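Local atomic coordinates of Thiol:disulfide interchange protein DsbA (Pseudomonas aeruginosa, PDB entry 4ZL8), a protein that probably introduces disulfide bonds into other proteins of the periplasm by handing over its own redox-active disulfide. Residues 73-77 and 103-107. The protein carries 1 engineered substitution. Residues are numbered along the deposited sequence; the frame is centred on the assembly and turned at random.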
loop_
_atom_site.group_PDB
_atom_site.type_symbol
_atom_site.label_atom_id
_atom_site.label_comp_id
_atom_site.label_asym_id
_atom_site.label_seq_id
_atom_site.Cartn_x
_atom_site.Cartn_y
_atom_site.Cartn_z
ATOM N N VAL A 73 -10.675 4.700 -8.164
ATOM C CA VAL A 73 -10.176 5.950 -8.713
ATOM C C VAL A 73 -8.892 6.401 -7.980
ATOM O O VAL A 73 -7.856 6.729 -8.585
ATOM C CB VAL A 73 -11.279 7.021 -8.612
ATOM C CG1 VAL A 73 -10.757 8.385 -8.960
ATOM C CG2 VAL A 73 -12.455 6.637 -9.503
ATOM N N HIS A 74 -8.951 6.380 -6.654
ATOM C CA HIS A 74 -7.797 6.779 -5.880
ATOM C C HIS A 74 -6.665 5.781 -6.033
ATOM O O HIS A 74 -5.476 6.170 -6.019
ATOM C CB HIS A 74 -8.153 6.978 -4.400
ATOM C CG HIS A 74 -8.870 8.253 -4.127
ATOM N ND1 HIS A 74 -9.526 8.488 -2.941
ATOM C CD2 HIS A 74 -9.051 9.360 -4.888
ATOM C CE1 HIS A 74 -10.058 9.696 -2.968
ATOM N NE2 HIS A 74 -9.794 10.245 -4.142
ATOM N N GLY A 75 -7.005 4.499 -6.166
ATOM C CA GLY A 75 -5.996 3.490 -6.411
ATOM C C GLY A 75 -5.340 3.646 -7.771
ATOM O O GLY A 75 -4.132 3.427 -7.926
ATOM N N GLN A 76 -6.120 4.044 -8.763
ATOM C CA GLN A 76 -5.595 4.266 -10.098
ATOM C C GLN A 76 -4.658 5.495 -10.104
ATOM O O GLN A 76 -3.616 5.489 -10.767
ATOM C CB GLN A 76 -6.740 4.402 -11.095
ATOM C CG GLN A 76 -6.285 4.327 -12.547
ATOM C CD GLN A 76 -7.410 4.100 -13.512
ATOM O OE1 GLN A 76 -8.432 3.501 -13.173
ATOM N NE2 GLN A 76 -7.236 4.575 -14.733
ATOM N N MET A 77 -4.976 6.516 -9.315
ATOM C CA MET A 77 -4.082 7.652 -9.120
ATOM C C MET A 77 -2.756 7.167 -8.510
ATOM O O MET A 77 -1.673 7.511 -9.002
ATOM C CB MET A 77 -4.753 8.725 -8.244
ATOM C CG MET A 77 -3.777 9.826 -7.815
ATOM S SD MET A 77 -4.551 11.221 -6.981
ATOM C CE MET A 77 -5.227 10.386 -5.542
ATOM N N LYS A 103 -10.053 18.074 -0.368
ATOM C CA LYS A 103 -10.049 17.828 -1.799
ATOM C C LYS A 103 -10.505 16.397 -2.064
ATOM O O LYS A 103 -10.060 15.460 -1.397
ATOM C CB LYS A 103 -8.661 18.085 -2.390
ATOM C CG LYS A 103 -8.255 19.548 -2.258
ATOM C CD LYS A 103 -6.890 19.831 -2.827
ATOM C CE LYS A 103 -6.525 21.304 -2.681
ATOM N NZ LYS A 103 -7.316 22.171 -3.580
ATOM N N LYS A 104 -11.423 16.226 -3.012
ATOM C CA LYS A 104 -11.946 14.899 -3.303
ATOM C C LYS A 104 -11.061 14.065 -4.211
ATOM O O LYS A 104 -11.031 12.840 -4.094
ATOM C CB LYS A 104 -13.340 15.015 -3.913
ATOM C CG LYS A 104 -14.323 15.803 -3.068
ATOM C CD LYS A 104 -14.521 15.214 -1.673
ATOM C CE LYS A 104 -15.586 15.983 -0.888
ATOM N NZ LYS A 104 -15.818 15.394 0.461
ATOM N N LEU A 105 -10.331 14.729 -5.103
ATOM C CA LEU A 105 -9.468 14.065 -6.081
ATOM C C LEU A 105 -10.193 12.892 -6.739
ATOM O O LEU A 105 -9.691 11.777 -6.771
ATOM C CB LEU A 105 -8.143 13.618 -5.438
ATOM C CG LEU A 105 -7.346 14.750 -4.767
ATOM C CD1 LEU A 105 -6.034 14.221 -4.240
ATOM C CD2 LEU A 105 -7.092 15.940 -5.703
ATOM N N ALA A 106 -11.363 13.199 -7.300
ATOM C CA ALA A 106 -12.347 12.170 -7.664
ATOM C C ALA A 106 -12.423 11.896 -9.152
ATOM O O ALA A 106 -13.089 10.947 -9.569
ATOM C CB ALA A 106 -13.722 12.536 -7.135
ATOM N N THR A 107 -11.752 12.723 -9.950
ATOM C CA THR A 107 -11.664 12.510 -11.390
ATOM C C THR A 107 -10.244 12.791 -11.809
ATOM O O THR A 107 -9.533 13.503 -11.110
ATOM C CB THR A 107 -12.552 13.474 -12.171
ATOM O OG1 THR A 107 -12.100 14.824 -11.973
ATOM C CG2 THR A 107 -14.010 13.367 -11.743
#
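His-74 reaches from helix 70-84 to the loop 103-107 and donates NE2-H to the carbonyl oxygen of Lys-104. The buried imidazole of His-74 thus holds a segment of loop without regular secondary structure. The NE2 to O distance is 2.9 Å and the N-H...O angle 150°; the acceptor lies in the ring plane, and the donor in turn lies in the carbonyl plane. The carbonyl oxygen of Leu-105 also sits near the plane of the imidazole, 3.0 Å from NE2, so two successive peptide oxygens gather at one edge of the ring. The other ring nitrogen, ND1, is hydrogen-bonded to NE1 of Trp-34, and with both nitrogens engaged the rotation of the ring is well defined.

On the buried side of this polar link the packing is apolar. The chain of Met-77 runs out extended, with CG anti to the backbone N (chi1 170°), then bends at its last torsion to bring CE to 4.1 Å from Leu-105 CD1. Phe-114 and Ile-98, from the two helices joined by the loop, also touch Leu-105.

The outer side is looser. Of the loop, Val-73 meets only backbone atoms, its CG1 3.5 Å from the carbonyl oxygen of Ala-106, while the methyl of Ala-106 points away and the exposed Lys-104 chain leads off from the helix. Thr-107 then caps helix 108-116 through OG1 to the N of Glu-110. The example illustrates how a side chain can hold an interhelical loop by a main-chain oxygen, here within the helical domain inserted into the thioredoxin fold of DsbA proteins.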